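PDB 2YIH: CEL44C, which hydrolyses the beta-1,4-glucan backbone of xyloglucan and related glucans through this endo-acting family 44 catalytic module of a larger protein. Local coordinates for residues A62-Q67 / W191-P196; V124-A129 / H195-P200; A459-F464 / T502-P507. The protein carries 8 engineered substitutions. One frame throughout, in Å; residues are numbered along the deposited sequence.

Contact 1: residues A62-Q67 / W191-P196; sequences AGSDWQ and WSHTHP. With XYS (alpha-D-xylopyranose), chain B; BGC (beta-D-glucopyranose), chain C.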
loop_
_atom_site.group_PDB
_atom_site.type_symbol
_atom_site.label_atom_id
_atom_site.label_comp_id
_atom_site.label_asym_id
_atom_site.label_seq_id
_atom_site.Cartn_x
_atom_site.Cartn_y
_atom_site.Cartn_z
ATOM N N ALA A 62 -9.691 -17.237 -8.822
ATOM C CA ALA A 62 -9.913 -15.839 -9.256
ATOM C C ALA A 62 -11.147 -15.219 -8.632
ATOM O O ALA A 62 -11.279 -13.997 -8.636
ATOM C CB ALA A 62 -10.052 -15.783 -10.782
ATOM N N GLY A 63 -12.096 -16.043 -8.194
ATOM C CA GLY A 63 -13.373 -15.511 -7.743
ATOM C C GLY A 63 -14.055 -14.722 -8.866
ATOM O O GLY A 63 -13.961 -15.087 -10.039
ATOM N N SER A 64 -14.799 -13.683 -8.496
ATOM C CA SER A 64 -15.616 -12.951 -9.457
ATOM C C SER A 64 -14.778 -12.231 -10.519
ATOM O O SER A 64 -15.312 -11.854 -11.574
ATOM C CB SER A 64 -16.546 -11.972 -8.714
ATOM O OG SER A 64 -15.769 -10.982 -8.042
ATOM N N ASP A 65 -13.476 -12.086 -10.283
ATOM C CA ASP A 65 -12.596 -11.504 -11.289
ATOM C C ASP A 65 -12.505 -12.322 -12.584
ATOM O O ASP A 65 -12.299 -11.746 -13.671
ATOM C CB ASP A 65 -11.171 -11.266 -10.758
ATOM C CG ASP A 65 -11.097 -10.133 -9.712
ATOM O OD1 ASP A 65 -12.020 -9.282 -9.670
ATOM O OD2 ASP A 65 -10.084 -10.105 -8.989
ATOM N N TRP A 66 -12.570 -13.653 -12.471
ATOM C CA TRP A 66 -12.532 -14.486 -13.669
ATOM C C TRP A 66 -13.176 -15.828 -13.419
ATOM O O TRP A 66 -12.497 -16.753 -13.025
ATOM C CB TRP A 66 -11.072 -14.699 -14.134
ATOM C CG TRP A 66 -11.047 -15.391 -15.484
ATOM C CD1 TRP A 66 -10.686 -16.667 -15.731
ATOM C CD2 TRP A 66 -11.447 -14.822 -16.738
ATOM N NE1 TRP A 66 -10.860 -16.957 -17.083
ATOM C CE2 TRP A 66 -11.345 -15.842 -17.712
ATOM C CE3 TRP A 66 -11.887 -13.546 -17.130
ATOM C CZ2 TRP A 66 -11.643 -15.625 -19.071
ATOM C CZ3 TRP A 66 -12.232 -13.326 -18.476
ATOM C CH2 TRP A 66 -12.093 -14.366 -19.434
ATOM N N GLN A 67 -14.487 -15.940 -13.663
ATOM C CA GLN A 67 -15.125 -17.256 -13.779
ATOM C C GLN A 67 -15.097 -18.114 -12.512
ATOM O O GLN A 67 -15.329 -19.306 -12.577
ATOM C CB GLN A 67 -14.504 -18.049 -14.948
ATOM C CG GLN A 67 -14.509 -17.263 -16.244
ATOM C CD GLN A 67 -14.078 -18.100 -17.453
ATOM O OE1 GLN A 67 -13.212 -18.954 -17.343
ATOM N NE2 GLN A 67 -14.657 -17.806 -18.613
ATOM N N TRP A 191 -15.653 -10.707 0.774
ATOM C CA TRP A 191 -15.607 -12.145 0.539
ATOM C C TRP A 191 -16.888 -12.629 -0.149
ATOM O O TRP A 191 -16.832 -13.481 -1.053
ATOM C CB TRP A 191 -15.452 -12.910 1.852
ATOM C CG TRP A 191 -14.088 -12.929 2.413
ATOM C CD1 TRP A 191 -12.900 -12.583 1.782
ATOM C CD2 TRP A 191 -13.746 -13.293 3.752
ATOM N NE1 TRP A 191 -11.845 -12.744 2.665
ATOM C CE2 TRP A 191 -12.340 -13.174 3.876
ATOM C CE3 TRP A 191 -14.493 -13.716 4.854
ATOM C CZ2 TRP A 191 -11.659 -13.475 5.071
ATOM C CZ3 TRP A 191 -13.819 -14.030 6.071
ATOM C CH2 TRP A 191 -12.419 -13.904 6.161
ATOM N N SER A 192 -18.045 -12.151 0.295
ATOM C CA SER A 192 -19.295 -12.715 -0.264
ATOM C C SER A 192 -19.557 -12.251 -1.679
ATOM O O SER A 192 -20.363 -12.854 -2.399
ATOM C CB SER A 192 -20.515 -12.413 0.632
ATOM O OG SER A 192 -20.765 -11.033 0.644
ATOM N N HIS A 193 -18.868 -11.201 -2.096
ATOM C CA HIS A 193 -19.017 -10.706 -3.470
ATOM C C HIS A 193 -17.916 -11.246 -4.413
ATOM O O HIS A 193 -18.185 -11.700 -5.544
ATOM C CB HIS A 193 -19.035 -9.168 -3.451
ATOM C CG HIS A 193 -19.075 -8.544 -4.818
ATOM N ND1 HIS A 193 -20.251 -8.304 -5.492
ATOM C CD2 HIS A 193 -18.078 -8.143 -5.645
ATOM C CE1 HIS A 193 -19.979 -7.783 -6.681
ATOM N NE2 HIS A 193 -18.667 -7.674 -6.798
ATOM N N THR A 194 -16.676 -11.151 -3.960
ATOM C CA THR A 194 -15.507 -11.601 -4.735
ATOM C C THR A 194 -15.338 -13.101 -4.701
ATOM O O THR A 194 -14.995 -13.734 -5.731
ATOM C CB THR A 194 -14.233 -10.939 -4.165
ATOM O OG1 THR A 194 -14.397 -9.509 -4.275
ATOM C CG2 THR A 194 -12.965 -11.379 -4.967
ATOM N N HIS A 195 -15.567 -13.688 -3.527
ATOM C CA HIS A 195 -15.320 -15.128 -3.320
ATOM C C HIS A 195 -16.550 -15.856 -2.763
ATOM O O HIS A 195 -16.461 -16.585 -1.758
ATOM C CB HIS A 195 -14.138 -15.337 -2.345
ATOM C CG HIS A 195 -12.826 -14.874 -2.890
ATOM N ND1 HIS A 195 -12.218 -15.496 -3.955
ATOM C CD2 HIS A 195 -12.035 -13.818 -2.557
ATOM C CE1 HIS A 195 -11.061 -14.896 -4.209
ATOM N NE2 HIS A 195 -10.952 -13.844 -3.408
ATOM N N PRO A 196 -17.686 -15.739 -3.454
ATOM C CA PRO A 196 -18.898 -16.408 -2.955
ATOM C C PRO A 196 -18.794 -17.926 -2.961
ATOM O O PRO A 196 -19.556 -18.599 -2.229
ATOM C CB PRO A 196 -19.972 -15.959 -3.964
ATOM C CG PRO A 196 -19.217 -15.650 -5.228
ATOM C CD PRO A 196 -17.973 -14.945 -4.659
HETATM C C1 XYS B . -19.660 -4.890 -4.251
HETATM C C2 XYS B . -21.156 -4.896 -4.530
HETATM C C3 XYS B . -21.869 -4.457 -3.262
HETATM C C4 XYS B . -21.562 -5.469 -2.174
HETATM C C5 XYS B . -20.054 -5.663 -1.991
HETATM O O2 XYS B . -21.470 -4.010 -5.605
HETATM O O3 XYS B . -23.281 -4.481 -3.472
HETATM O O4 XYS B . -22.206 -5.020 -0.973
HETATM O O5 XYS B . -19.373 -5.873 -3.251
HETATM C C2 BGC C . -14.494 -5.034 -6.122
HETATM C C3 BGC C . -13.410 -5.899 -5.474
HETATM C C4 BGC C . -12.058 -5.194 -5.591
HETATM C C5 BGC C . -12.126 -3.729 -5.165
HETATM C C6 BGC C . -10.810 -3.061 -5.558
HETATM C C1 BGC C . -14.478 -3.647 -5.481
HETATM O O2 BGC C . -15.793 -5.618 -5.955
HETATM O O3 BGC C . -13.323 -7.177 -6.123
HETATM O O4 BGC C . -11.002 -5.854 -4.874
HETATM O O5 BGC C . -13.220 -3.070 -5.816
HETATM O O6 BGC C . -10.433 -3.422 -6.895
#

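Contact 2: residues V124-A129 / H195-P200; sequences VQESEA and HPRIHP. Engineered in segment 124-129: Ala129 (natural residue Lys). Engineered in segment 195-200: Pro200 (natural residue Gly).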
loop_
_atom_site.group_PDB
_atom_site.type_symbol
_atom_site.label_atom_id
_atom_site.label_comp_id
_atom_site.label_asym_id
_atom_site.label_seq_id
_atom_site.Cartn_x
_atom_site.Cartn_y
_atom_site.Cartn_z
ATOM N N VAL A 124 -15.632 -22.787 -10.896
ATOM C CA VAL A 124 -16.342 -23.452 -9.827
ATOM C C VAL A 124 -17.769 -22.869 -9.819
ATOM O O VAL A 124 -17.963 -21.650 -9.677
ATOM C CB VAL A 124 -15.701 -23.116 -8.471
ATOM C CG1 VAL A 124 -16.524 -23.752 -7.350
ATOM C CG2 VAL A 124 -14.246 -23.581 -8.451
ATOM N N GLN A 125 -18.742 -23.732 -10.111
ATOM C CA GLN A 125 -20.153 -23.303 -10.179
ATOM C C GLN A 125 -20.790 -23.109 -8.799
ATOM O O GLN A 125 -20.226 -23.563 -7.798
ATOM C CB GLN A 125 -20.935 -24.325 -10.983
ATOM C CG GLN A 125 -20.467 -24.409 -12.430
ATOM C CD GLN A 125 -21.238 -25.490 -13.197
ATOM O OE1 GLN A 125 -22.461 -25.536 -13.137
ATOM N NE2 GLN A 125 -20.525 -26.371 -13.864
ATOM N N GLU A 126 -21.935 -22.405 -8.746
ATOM C CA GLU A 126 -22.566 -22.056 -7.487
ATOM C C GLU A 126 -22.781 -23.251 -6.554
ATOM O O GLU A 126 -22.474 -23.185 -5.367
ATOM C CB GLU A 126 -23.888 -21.313 -7.689
ATOM C CG GLU A 126 -24.264 -20.655 -6.396
ATOM C CD GLU A 126 -25.510 -19.799 -6.453
ATOM O OE1 GLU A 126 -25.912 -19.384 -7.570
ATOM O OE2 GLU A 126 -26.007 -19.542 -5.325
ATOM N N SER A 127 -23.268 -24.358 -7.101
ATOM C CA SER A 127 -23.518 -25.521 -6.245
ATOM C C SER A 127 -22.245 -26.275 -5.868
ATOM O O SER A 127 -22.288 -27.212 -5.060
ATOM C CB SER A 127 -24.564 -26.442 -6.882
ATOM O OG SER A 127 -24.043 -27.055 -8.052
ATOM N N GLU A 128 -21.114 -25.870 -6.440
ATOM C CA GLU A 128 -19.795 -26.451 -6.115
ATOM C C GLU A 128 -19.044 -25.612 -5.067
ATOM O O GLU A 128 -17.826 -25.823 -4.835
ATOM C CB GLU A 128 -18.946 -26.613 -7.393
ATOM C CG GLU A 128 -19.587 -27.558 -8.408
ATOM C CD GLU A 128 -18.945 -27.545 -9.799
ATOM O OE1 GLU A 128 -18.172 -26.607 -10.163
ATOM O OE2 GLU A 128 -19.296 -28.470 -10.593
ATOM N N ALA A 129 -19.761 -24.673 -4.441
ATOM C CA ALA A 129 -19.204 -23.851 -3.376
ATOM C C ALA A 129 -18.700 -24.746 -2.252
ATOM O O ALA A 129 -19.183 -25.856 -2.055
ATOM C CB ALA A 129 -20.237 -22.853 -2.833
ATOM N N HIS A 195 -15.567 -13.688 -3.527
ATOM C CA HIS A 195 -15.320 -15.128 -3.320
ATOM C C HIS A 195 -16.550 -15.856 -2.763
ATOM O O HIS A 195 -16.461 -16.585 -1.758
ATOM C CB HIS A 195 -14.138 -15.337 -2.345
ATOM C CG HIS A 195 -12.826 -14.874 -2.890
ATOM N ND1 HIS A 195 -12.218 -15.496 -3.955
ATOM C CD2 HIS A 195 -12.035 -13.818 -2.557
ATOM C CE1 HIS A 195 -11.061 -14.896 -4.209
ATOM N NE2 HIS A 195 -10.952 -13.844 -3.408
ATOM N N PRO A 196 -17.686 -15.739 -3.454
ATOM C CA PRO A 196 -18.898 -16.408 -2.955
ATOM C C PRO A 196 -18.794 -17.926 -2.961
ATOM O O PRO A 196 -19.556 -18.599 -2.229
ATOM C CB PRO A 196 -19.972 -15.959 -3.964
ATOM C CG PRO A 196 -19.217 -15.650 -5.228
ATOM C CD PRO A 196 -17.973 -14.945 -4.659
ATOM N N ARG A 197 -17.925 -18.490 -3.798
ATOM C CA ARG A 197 -17.723 -19.948 -3.770
ATOM C C ARG A 197 -16.990 -20.403 -2.513
ATOM O O ARG A 197 -16.958 -21.597 -2.225
ATOM C CB ARG A 197 -16.973 -20.483 -5.009
ATOM C CG ARG A 197 -17.623 -20.141 -6.362
ATOM C CD ARG A 197 -19.116 -20.639 -6.471
ATOM N NE ARG A 197 -19.652 -20.155 -7.739
ATOM C CZ ARG A 197 -20.451 -19.109 -7.868
ATOM N NH1 ARG A 197 -20.965 -18.484 -6.789
ATOM N NH2 ARG A 197 -20.760 -18.694 -9.083
ATOM N N ILE A 198 -16.304 -19.473 -1.829
ATOM C CA ILE A 198 -15.584 -19.811 -0.605
ATOM C C ILE A 198 -16.412 -19.454 0.651
ATOM O O ILE A 198 -16.524 -20.249 1.608
ATOM C CB ILE A 198 -14.195 -19.083 -0.531
ATOM C CG1 ILE A 198 -13.309 -19.545 -1.695
ATOM C CG2 ILE A 198 -13.489 -19.471 0.788
ATOM C CD1 ILE A 198 -11.905 -18.901 -1.773
ATOM N N HIS A 199 -16.994 -18.272 0.633
ATOM C CA HIS A 199 -17.684 -17.729 1.824
ATOM C C HIS A 199 -18.900 -16.916 1.368
ATOM O O HIS A 199 -18.866 -15.686 1.332
ATOM C CB HIS A 199 -16.636 -16.901 2.620
ATOM C CG HIS A 199 -17.117 -16.380 3.946
ATOM N ND1 HIS A 199 -18.194 -15.527 4.064
ATOM C CD2 HIS A 199 -16.668 -16.596 5.209
ATOM C CE1 HIS A 199 -18.389 -15.237 5.340
ATOM N NE2 HIS A 199 -17.472 -15.870 6.057
ATOM N N PRO A 200 -19.997 -17.611 0.986
ATOM C CA PRO A 200 -21.166 -16.957 0.343
ATOM C C PRO A 200 -21.916 -15.959 1.259
ATOM O O PRO A 200 -22.510 -14.989 0.758
ATOM C CB PRO A 200 -22.099 -18.138 -0.016
ATOM C CG PRO A 200 -21.570 -19.321 0.745
ATOM C CD PRO A 200 -20.079 -19.079 0.961
HETATM O O HOH W 1 -19.759 -19.791 -11.476
#

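Contact 3: residues A459-F464 / T502-P507; sequences AFDAQF and TYTVPP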
loop_
_atom_site.group_PDB
_atom_site.type_symbol
_atom_site.label_atom_id
_atom_site.label_comp_id
_atom_site.label_asym_id
_atom_site.label_seq_id
_atom_site.Cartn_x
_atom_site.Cartn_y
_atom_site.Cartn_z
ATOM N N ALA A 459 2.603 28.127 -15.919
ATOM C CA ALA A 459 3.855 27.974 -15.175
ATOM C C ALA A 459 3.779 28.847 -13.938
ATOM O O ALA A 459 2.984 29.791 -13.890
ATOM C CB ALA A 459 5.045 28.395 -16.025
ATOM N N PHE A 460 4.623 28.559 -12.953
ATOM C CA PHE A 460 4.903 29.538 -11.905
ATOM C C PHE A 460 6.397 29.626 -11.637
ATOM O O PHE A 460 7.141 28.661 -11.839
ATOM C CB PHE A 460 4.121 29.261 -10.603
ATOM C CG PHE A 460 4.311 27.866 -10.034
ATOM C CD1 PHE A 460 5.478 27.522 -9.344
ATOM C CD2 PHE A 460 3.268 26.953 -10.075
ATOM C CE1 PHE A 460 5.642 26.236 -8.796
ATOM C CE2 PHE A 460 3.403 25.694 -9.494
ATOM C CZ PHE A 460 4.572 25.332 -8.860
ATOM N N ASP A 461 6.830 30.756 -11.088
ATOM C CA ASP A 461 8.195 30.858 -10.586
ATOM C C ASP A 461 8.114 30.534 -9.096
ATOM O O ASP A 461 7.422 31.222 -8.356
ATOM C CB ASP A 461 8.733 32.291 -10.765
ATOM C CG ASP A 461 9.161 32.592 -12.197
ATOM O OD1 ASP A 461 9.174 31.681 -13.062
ATOM O OD2 ASP A 461 9.447 33.778 -12.479
ATOM N N ALA A 462 8.787 29.469 -8.664
ATOM C CA ALA A 462 8.811 29.120 -7.243
ATOM C C ALA A 462 9.994 29.824 -6.612
ATOM O O ALA A 462 11.133 29.592 -7.007
ATOM C CB ALA A 462 8.946 27.593 -7.064
ATOM N N GLN A 463 9.721 30.677 -5.626
ATOM C CA GLN A 463 10.753 31.381 -4.894
ATOM C C GLN A 463 10.975 30.612 -3.597
ATOM O O GLN A 463 10.084 30.590 -2.744
ATOM C CB GLN A 463 10.235 32.791 -4.575
ATOM C CG GLN A 463 11.110 33.620 -3.671
ATOM C CD GLN A 463 10.548 35.014 -3.486
ATOM O OE1 GLN A 463 10.857 35.696 -2.509
ATOM N NE2 GLN A 463 9.686 35.432 -4.411
ATOM N N PHE A 464 12.110 29.931 -3.492
ATOM C CA PHE A 464 12.414 29.101 -2.316
ATOM C C PHE A 464 13.194 29.897 -1.271
ATOM O O PHE A 464 14.148 30.602 -1.609
ATOM C CB PHE A 464 13.254 27.894 -2.700
ATOM C CG PHE A 464 12.524 26.886 -3.532
ATOM C CD1 PHE A 464 12.498 27.013 -4.919
ATOM C CD2 PHE A 464 11.879 25.799 -2.934
ATOM C CE1 PHE A 464 11.849 26.056 -5.702
ATOM C CE2 PHE A 464 11.229 24.831 -3.723
ATOM C CZ PHE A 464 11.207 24.981 -5.097
ATOM N N THR A 502 15.239 30.958 -7.079
ATOM C CA THR A 502 13.989 30.853 -7.805
ATOM C C THR A 502 14.177 29.820 -8.916
ATOM O O THR A 502 15.265 29.707 -9.486
ATOM C CB THR A 502 13.542 32.215 -8.412
ATOM O OG1 THR A 502 13.325 33.159 -7.349
ATOM C CG2 THR A 502 12.216 32.069 -9.149
ATOM N N TYR A 503 13.133 29.046 -9.169
ATOM C CA TYR A 503 13.165 28.067 -10.263
ATOM C C TYR A 503 11.784 28.038 -10.881
ATOM O O TYR A 503 10.790 28.015 -10.170
ATOM C CB TYR A 503 13.544 26.672 -9.730
ATOM C CG TYR A 503 14.162 25.778 -10.773
ATOM C CD1 TYR A 503 15.493 25.917 -11.126
ATOM C CD2 TYR A 503 13.383 24.862 -11.492
ATOM C CE1 TYR A 503 16.076 25.097 -12.089
ATOM C CE2 TYR A 503 13.947 24.047 -12.459
ATOM C CZ TYR A 503 15.294 24.151 -12.750
ATOM O OH TYR A 503 15.889 23.347 -13.717
ATOM N N THR A 504 11.706 28.049 -12.211
ATOM C CA THR A 504 10.404 28.066 -12.862
ATOM C C THR A 504 9.921 26.617 -12.976
ATOM O O THR A 504 10.651 25.764 -13.459
ATOM C CB THR A 504 10.499 28.707 -14.274
ATOM O OG1 THR A 504 11.007 30.058 -14.148
ATOM C CG2 THR A 504 9.129 28.745 -14.955
ATOM N N VAL A 505 8.671 26.377 -12.600
ATOM C CA VAL A 505 8.047 25.057 -12.794
ATOM C C VAL A 505 6.947 25.183 -13.851
ATOM O O VAL A 505 5.930 25.803 -13.632
ATOM C CB VAL A 505 7.466 24.516 -11.471
ATOM C CG1 VAL A 505 7.034 23.040 -11.647
ATOM C CG2 VAL A 505 8.525 24.648 -10.335
ATOM N N PRO A 506 7.164 24.600 -15.030
ATOM C CA PRO A 506 6.140 24.653 -16.079
ATOM C C PRO A 506 4.888 23.889 -15.653
ATOM O O PRO A 506 4.948 23.120 -14.681
ATOM C CB PRO A 506 6.813 23.910 -17.258
ATOM C CG PRO A 506 8.235 24.034 -17.005
ATOM C CD PRO A 506 8.385 23.940 -15.496
ATOM N N PRO A 507 3.775 24.064 -16.377
ATOM C CA PRO A 507 2.569 23.311 -16.048
ATOM C C PRO A 507 2.855 21.801 -16.114
ATOM O O PRO A 507 3.701 21.353 -16.906
ATOM C CB PRO A 507 1.617 23.672 -17.203
ATOM C CG PRO A 507 2.177 24.934 -17.781
ATOM C CD PRO A 507 3.622 24.803 -17.648
#

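Contact 1: residues A62-Q67 / W191-P196
Ser64 lays its hydroxymethyl group against the C-terminal end of the short helix 191-194, overlapping the backbone of His193 and Thr194. That helix follows strand 181-184 of the closed eight-stranded (beta/alpha) barrel and lends residues to the glycan pocket, while 62-67 is a loop between strands 60-61 and 69-71. Ser64 OG sits between its own backbone N and carbonyl carbon, chi1 64°, and this turns it onto the helix, 3.4 Å from Thr194 CA. One hydrogen bond joins the backbones: Ser64 N donates to Thr194 O at 2.8 Å, in the plane of the carbonyl and with an N-H...O angle of 152°. Gly63 CA touches the same oxygen in a CA-H...O contact. Gly63 has a positive phi, and a beta carbon there would collide with Thr194 O and with His195 ND1, so the close approach depends on the missing side chain. His195, the first residue to leave the helix, brings its ring beside this glycine, ND1 4.0 Å from Gly63 CA, while CG2 of Thr194 lies over one face of the imidazole. Asn48 ties the two segments to helix 48-51, its ND2 bonded to Asp65 OD2 and its backbone O accepting a weak bond from His195 NE2. The helix also borders bound xyloglucan, through His193 and Thr194. His193 carries CG anti to its backbone N, chi1 175°, which carries the imidazole to where both sugars reach it. Xylose, held also by Gln243, covers one ring face with its ring oxygen, O5 standing 3.1 Å from His193 CG. Glucose O2 approaches the same ring obliquely, 3.4 Å from His193 CD2, and Thr194 OG1 stands 3.2 Å from glucose O3.

Contact 2: residues V124-A129 / H195-P200
Pro196 meets Ala129 through its carbonyl: CB of the engineered Ala129 lies 4.4 Å from Pro196 O. Next comes Arg197, which carries most of the contact. Its CG lies anti to the carbonyl carbon and the chain bends at chi2, -57°, so the aliphatic part slides past Val124, with CG 3.9 Å from Val124 CG1. Arg197 NE then donates to Val124 O at 3.0 Å; the oxygen lies close to the guanidinium plane, but the donor stands 38° above the carbonyl plane. A water completes a second link, accepting from Arg197 NH2 at 2.8 Å and donating to the same Val124 O, so one carbonyl takes both bonds. Glu126 CA covers one face of the guanidinium, yet the Glu126 carboxylate makes no salt bridge with it, OE1 and Arg197 NH1 being 5.1 Å apart. The backbone of Arg197 also serves, Arg197 O taking a CA-H...O contact from Ala129 CA at 3.4 Å. Ile198 turns away from 124-129, onto Trp135 and Thr51. The whole surface contact joins the loop between strands 122-123 and 135-139 to the one leading from helix 191-194 into helix 205-222.

Contact 3: residues A459-F464 / T502-P507
Phe460 and Val505 exchange both backbone bonds: Phe460 N donates to Val505 O at 3.1 Å, and Val505 N returns to Phe460 O at 2.9 Å with the donor almost in line with the C=O bond. Val505 O has a further donor in Asn453 ND2. Two residues on, Ala462 N bonds to Tyr503 O at 2.9 Å and Tyr503 N to Ala462 O at 3.0 Å, so both hydrogen-bonded pairs are complete. Asp461 and Thr504 form the non-hydrogen-bonded pair between them and meet through side chains instead: Thr504 OG1 donates a hydrogen bond to Asp461 OD1 at 2.7 Å, reaching it from 43° above the carboxylate plane. An alanine in place of Asp461 would probably leave the Thr504 hydroxyl without this acceptor and open a gap beside Thr504 CB and CG2. These are antiparallel neighbours in the nine-stranded, largely antiparallel sheet of the beta domain that accompanies the barrel, strand 500-505 lying at its edge; the other side of 460-467 is bonded to strand 9-22, through Asp461 and Gln463. On the opposite face from Asp461, Phe460 stands beside Val505, CE1 3.6 Å from CG2. Its CG sits between backbone N and carbonyl carbon, chi1 55°, which brings the ring alongside the valine. The Tyr503 side chain ends away from 459-464, its OH bonded to Ala491 O.

Contacts 1 and 2 share His195 and Pro196 and lie about 8 Å apart, centre to centre, so one chain passage from helix 191-194 onward meets two separate loops. The former is mostly buried and borders the bound glycan; the latter lies at the surface, with a water in its bonding. Contact 3, partly buried, stands apart, on the opposite side of the chain's centre and about 48 Å from contact 1 between centres. The chemistry follows the place: the barrel-loop contacts each rest on one direct hydrogen bond, backbone to backbone in 62-67/191-196 and arginine to carbonyl in 124-129/195-200, whereas 459-464/502-507 repeats regular strand pairing and adds a hydroxyl-to-carboxylate bond.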